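Local coordinates for flavodoxin (Bacillus cereus, PDB 6FSG), which binds flavin mononucleotide and probably serves as a low-potential electron donor to a number of redox enzymes, at residues K84-F88 with F138-F142; P41-L46 with F71-M75. All coordinates share one frame; numbering follows the deposited sequence.

Overall arrangement
Flavodoxin is a worked example of a three-layer alpha-beta-alpha sandwich, and the contacts sample the two faces of its sheet. Contact 1 packs helix 129-144 on strand 84-91 of the parallel sheet; contact 2 joins the connection after strand 31-36 to helix 69-74, on the face that helix 100-111 also covers. Their centres are 19 Å apart and their nearest atoms about 8 Å, so they do not touch, although helix 69-74 leads to strand 84-91 in the chain. Contact 1 runs towards the flavin: the side chain of Phe-88 is about 8 Å from bound FMN. Contact 2 lies away from the flavin site, the Met-75 side chain being about 10 Å from a bound glucose.

Contact 1. Residues K84-F88 with F138-F142; sequences KAAVF and FGAEF
Ala-86 meets two phenylalanine rings with its single methyl group, its CB lying 3.5 Å from CZ of Phe-138 and 3.8 Å from CD1 of Phe-142. This is helix-on-sheet packing of the flavodoxin fold: segment 138-142 of helix 129-144 runs almost antiparallel to segment 84-88, their axes at 169°, and its two aromatic residues, one turn apart, share the small strand residue. In both phenylalanines CG is anti to the backbone N (chi1 -176° in Phe-138, -173° in Phe-142), which carries the rings to the strand. Each presents an edge to it: Val-87 N lies in the plane of the Phe-138 ring, and Ala-85 CA in that of Phe-142. CB of Phe-88 adds a looser apolar contact with Phe-138 CZ at 4.3 Å. The Phe-88 ring goes on to pack against helix 13-26, where Thr-14 binds FMN, while Val-87 faces helix 100-111 across the sheet. Ile-53 of strand 51-55 touches all three phenylalanines, and strand 115-124 adds Leu-118 to Phe-138 and Val-117 to Phe-142. Val-87 O comes obliquely to Phe-138 CE2 at 3.6 Å, whereas Lys-84 O lies at the edge of the Phe-142 ring, near its plane, 3.5 Å from CZ.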
loop_
_atom_site.group_PDB
_atom_site.type_symbol
_atom_site.label_atom_id
_atom_site.label_comp_id
_atom_site.label_asym_id
_atom_site.label_seq_id
_atom_site.Cartn_x
_atom_site.Cartn_y
_atom_site.Cartn_z
ATOM N N LYS A 84 8.879 -8.700 -0.892
ATOM C CA LYS A 84 9.181 -7.346 -0.432
ATOM C C LYS A 84 7.881 -6.547 -0.415
ATOM O O LYS A 84 7.103 -6.615 -1.373
ATOM C CB LYS A 84 10.170 -6.642 -1.364
ATOM C CG LYS A 84 11.322 -7.494 -1.859
ATOM C CD LYS A 84 12.163 -8.053 -0.740
ATOM C CE LYS A 84 13.334 -8.883 -1.295
ATOM N NZ LYS A 84 12.911 -10.251 -1.742
ATOM N N ALA A 85 7.643 -5.791 0.660
ATOM C CA ALA A 85 6.371 -5.090 0.809
ATOM C C ALA A 85 6.534 -3.697 1.411
ATOM O O ALA A 85 7.505 -3.395 2.104
ATOM C CB ALA A 85 5.376 -5.925 1.635
ATOM N N ALA A 86 5.528 -2.859 1.168
ATOM C CA ALA A 86 5.481 -1.513 1.726
ATOM C C ALA A 86 4.039 -1.021 1.683
ATOM O O ALA A 86 3.212 -1.549 0.935
ATOM C CB ALA A 86 6.390 -0.568 0.935
ATOM N N VAL A 87 3.753 0.021 2.474
ATOM C CA VAL A 87 2.395 0.545 2.630
ATOM C C VAL A 87 2.412 2.068 2.684
ATOM O O VAL A 87 3.310 2.673 3.278
ATOM C CB VAL A 87 1.755 -0.026 3.914
ATOM C CG1 VAL A 87 0.316 0.408 4.084
ATOM C CG2 VAL A 87 1.810 -1.545 3.922
ATOM N N PHE A 88 1.375 2.681 2.097
ATOM C CA PHE A 88 1.192 4.129 2.084
ATOM C C PHE A 88 -0.285 4.458 2.302
ATOM O O PHE A 88 -1.158 3.592 2.188
ATOM C CB PHE A 88 1.654 4.765 0.755
ATOM C CG PHE A 88 0.833 4.347 -0.440
ATOM C CD1 PHE A 88 1.148 3.200 -1.152
ATOM C CD2 PHE A 88 -0.239 5.114 -0.866
ATOM C CE1 PHE A 88 0.389 2.814 -2.246
ATOM C CE2 PHE A 88 -0.994 4.730 -1.962
ATOM C CZ PHE A 88 -0.685 3.583 -2.642
ATOM N N PHE A 138 9.555 6.995 -2.287
ATOM C CA PHE A 138 9.017 5.691 -1.887
ATOM C C PHE A 138 9.141 4.674 -3.019
ATOM O O PHE A 138 9.644 3.562 -2.815
ATOM C CB PHE A 138 7.562 5.923 -1.472
ATOM C CG PHE A 138 6.819 4.718 -0.930
ATOM C CD1 PHE A 138 6.209 3.814 -1.787
ATOM C CD2 PHE A 138 6.618 4.572 0.427
ATOM C CE1 PHE A 138 5.465 2.760 -1.309
ATOM C CE2 PHE A 138 5.876 3.508 0.921
ATOM C CZ PHE A 138 5.289 2.609 0.040
ATOM N N GLY A 139 8.705 5.035 -4.227
ATOM C CA GLY A 139 8.837 4.115 -5.346
ATOM C C GLY A 139 10.282 3.788 -5.672
ATOM O O GLY A 139 10.624 2.628 -5.918
ATOM N N ALA A 140 11.152 4.803 -5.672
ATOM C CA ALA A 140 12.562 4.588 -5.980
ATOM C C ALA A 140 13.233 3.707 -4.933
ATOM O O ALA A 140 14.025 2.824 -5.274
ATOM C CB ALA A 140 13.284 5.932 -6.045
ATOM N N GLU A 141 12.943 3.935 -3.650
ATOM C CA GLU A 141 13.554 3.116 -2.607
ATOM C C GLU A 141 13.005 1.692 -2.631
ATOM O O GLU A 141 13.742 0.734 -2.364
ATOM C CB GLU A 141 13.360 3.772 -1.238
ATOM C CG GLU A 141 14.191 5.035 -1.046
ATOM C CD GLU A 141 15.663 4.725 -0.977
ATOM O OE1 GLU A 141 16.022 3.863 -0.152
ATOM O OE2 GLU A 141 16.445 5.307 -1.757
ATOM N N PHE A 142 11.713 1.533 -2.935
ATOM C CA PHE A 142 11.144 0.193 -3.016
ATOM C C PHE A 142 11.877 -0.652 -4.056
ATOM O O PHE A 142 12.258 -1.801 -3.793
ATOM C CB PHE A 142 9.644 0.258 -3.325
ATOM C CG PHE A 142 8.968 -1.083 -3.252
ATOM C CD1 PHE A 142 8.547 -1.613 -2.037
ATOM C CD2 PHE A 142 8.788 -1.838 -4.390
ATOM C CE1 PHE A 142 7.955 -2.871 -1.967
ATOM C CE2 PHE A 142 8.176 -3.077 -4.326
ATOM C CZ PHE A 142 7.764 -3.594 -3.112
#

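Contact 2. Residues P41-L46 with F71-M75; sequences PEASIL and FYDAM
Ala-43 sets its methyl group squarely over the ring of Phe-71, CB standing 4.0 Å from the centroid and only 7° off the ring normal, a CH-pi contact. In this flavodoxin fold it ties a short 3-10 turn, in the connection between strands 31-36 and 51-55, to helix 69-74 and Met-75, which belong to the crossover between strands 51-55 and 84-91. CG of Phe-71 lies anti to its own backbone N (chi1 -174°), and the ring thereby reaches across to the turn. At its rim the carbonyl oxygen of Pro-41 approaches in the ring plane, 3.3 Å from Phe-71 CD2. Leu-46 crosses the ring obliquely, CD1 nearest, 3.8 Å from Phe-71 CZ.

The same alanine methyl also fits against Ala-74, Ala-43 CB lying 3.8 Å from Ala-74 CB. More loosely, it meets CG of Met-75. A bend at chi3 of Met-75 (77°) accompanies the approach of its CE to CD1 of Leu-46, at 4.3 Å.

Further out, Ile-6 of strand 2-7 touches Pro-41, Leu-46 and Phe-71 alike, seating the cluster on the sheet. Met-75 continues the cluster to Lys-108 and Leu-109 of helix 100-111. The turn itself is held by backbone hydrogen bonds: Ile-45 N binds Glu-42 O at 3.1 Å, and Leu-46 N binds Ala-43 O at 3.0 Å, the latter joining two residues that meet the Phe-71 ring.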
loop_
_atom_site.group_PDB
_atom_site.type_symbol
_atom_site.label_atom_id
_atom_site.label_comp_id
_atom_site.label_asym_id
_atom_site.label_seq_id
_atom_site.Cartn_x
_atom_site.Cartn_y
_atom_site.Cartn_z
ATOM N N PRO A 41 -10.293 -7.675 -5.427
ATOM C CA PRO A 41 -9.249 -8.694 -5.572
ATOM C C PRO A 41 -9.231 -9.654 -4.387
ATOM O O PRO A 41 -9.482 -9.270 -3.244
ATOM C CB PRO A 41 -7.961 -7.864 -5.628
ATOM C CG PRO A 41 -8.297 -6.628 -4.813
ATOM C CD PRO A 41 -9.734 -6.333 -5.171
ATOM N N GLU A 42 -8.929 -10.914 -4.665
ATOM C CA GLU A 42 -8.747 -11.886 -3.595
ATOM C C GLU A 42 -7.314 -11.841 -3.075
ATOM O O GLU A 42 -6.359 -11.689 -3.848
ATOM C CB GLU A 42 -9.113 -13.292 -4.070
ATOM C CG GLU A 42 -8.364 -13.775 -5.282
ATOM C CD GLU A 42 -8.837 -15.146 -5.731
ATOM O OE1 GLU A 42 -9.865 -15.625 -5.208
ATOM O OE2 GLU A 42 -8.184 -15.745 -6.608
ATOM N N ALA A 43 -7.171 -11.969 -1.749
ATOM C CA ALA A 43 -5.859 -11.847 -1.125
ATOM C C ALA A 43 -4.865 -12.878 -1.647
ATOM O O ALA A 43 -3.655 -12.623 -1.628
ATOM C CB ALA A 43 -5.973 -11.928 0.399
ATOM N N SER A 44 -5.340 -14.042 -2.111
ATOM C CA SER A 44 -4.424 -15.071 -2.591
ATOM C C SER A 44 -3.536 -14.577 -3.726
ATOM O O SER A 44 -2.460 -15.142 -3.948
ATOM C CB SER A 44 -5.183 -16.321 -3.051
ATOM O OG SER A 44 -6.107 -16.031 -4.084
ATOM N N ILE A 45 -3.950 -13.534 -4.454
ATOM C CA ILE A 45 -3.118 -13.080 -5.566
ATOM C C ILE A 45 -1.775 -12.549 -5.076
ATOM O O ILE A 45 -0.784 -12.582 -5.815
ATOM C CB ILE A 45 -3.824 -12.092 -6.522
ATOM C CG1 ILE A 45 -3.987 -10.705 -5.904
ATOM C CG2 ILE A 45 -5.146 -12.674 -6.979
ATOM C CD1 ILE A 45 -4.637 -9.713 -6.856
ATOM N N LEU A 46 -1.707 -12.068 -3.828
ATOM C CA LEU A 46 -0.448 -11.540 -3.317
ATOM C C LEU A 46 0.661 -12.582 -3.323
ATOM O O LEU A 46 1.843 -12.218 -3.353
ATOM C CB LEU A 46 -0.605 -11.011 -1.896
ATOM C CG LEU A 46 -1.577 -9.853 -1.704
ATOM C CD1 LEU A 46 -1.500 -9.361 -0.285
ATOM C CD2 LEU A 46 -1.336 -8.699 -2.673
ATOM N N PHE A 71 -10.665 -8.710 2.449
ATOM C CA PHE A 71 -9.293 -8.984 2.019
ATOM C C PHE A 71 -8.375 -9.173 3.219
ATOM O O PHE A 71 -7.557 -10.103 3.254
ATOM C CB PHE A 71 -8.846 -7.797 1.165
ATOM C CG PHE A 71 -7.496 -7.943 0.503
ATOM C CD1 PHE A 71 -6.320 -7.661 1.201
ATOM C CD2 PHE A 71 -7.406 -8.287 -0.839
ATOM C CE1 PHE A 71 -5.083 -7.743 0.581
ATOM C CE2 PHE A 71 -6.175 -8.359 -1.462
ATOM C CZ PHE A 71 -5.009 -8.100 -0.747
ATOM N N TYR A 72 -8.512 -8.304 4.221
ATOM C CA TYR A 72 -7.699 -8.379 5.430
ATOM C C TYR A 72 -7.897 -9.705 6.151
ATOM O O TYR A 72 -6.926 -10.322 6.601
ATOM C CB TYR A 72 -8.054 -7.185 6.317
ATOM C CG TYR A 72 -7.329 -7.093 7.639
ATOM C CD1 TYR A 72 -5.997 -6.705 7.705
ATOM C CD2 TYR A 72 -7.993 -7.361 8.827
ATOM C CE1 TYR A 72 -5.346 -6.599 8.917
ATOM C CE2 TYR A 72 -7.350 -7.260 10.034
ATOM C CZ TYR A 72 -6.029 -6.881 10.083
ATOM O OH TYR A 72 -5.422 -6.786 11.319
ATOM N N ASP A 73 -9.151 -10.141 6.304
ATOM C CA ASP A 73 -9.404 -11.461 6.871
ATOM C C ASP A 73 -8.680 -12.537 6.069
ATOM O O ASP A 73 -7.969 -13.379 6.630
ATOM C CB ASP A 73 -10.910 -11.733 6.896
ATOM C CG ASP A 73 -11.653 -10.863 7.901
ATOM O OD1 ASP A 73 -11.003 -10.233 8.764
ATOM O OD2 ASP A 73 -12.900 -10.826 7.829
ATOM N N ALA A 74 -8.830 -12.505 4.742
ATOM C CA ALA A 74 -8.267 -13.541 3.884
ATOM C C ALA A 74 -6.745 -13.564 3.923
ATOM O O ALA A 74 -6.145 -14.594 3.587
ATOM C CB ALA A 74 -8.794 -13.362 2.455
ATOM N N MET A 75 -6.110 -12.480 4.377
ATOM C CA MET A 75 -4.657 -12.470 4.473
ATOM C C MET A 75 -4.149 -13.445 5.529
ATOM O O MET A 75 -2.979 -13.833 5.476
ATOM C CB MET A 75 -4.131 -11.056 4.757
ATOM C CG MET A 75 -4.261 -10.059 3.600
ATOM S SD MET A 75 -3.680 -8.409 4.028
ATOM C CE MET A 75 -1.902 -8.614 3.929
#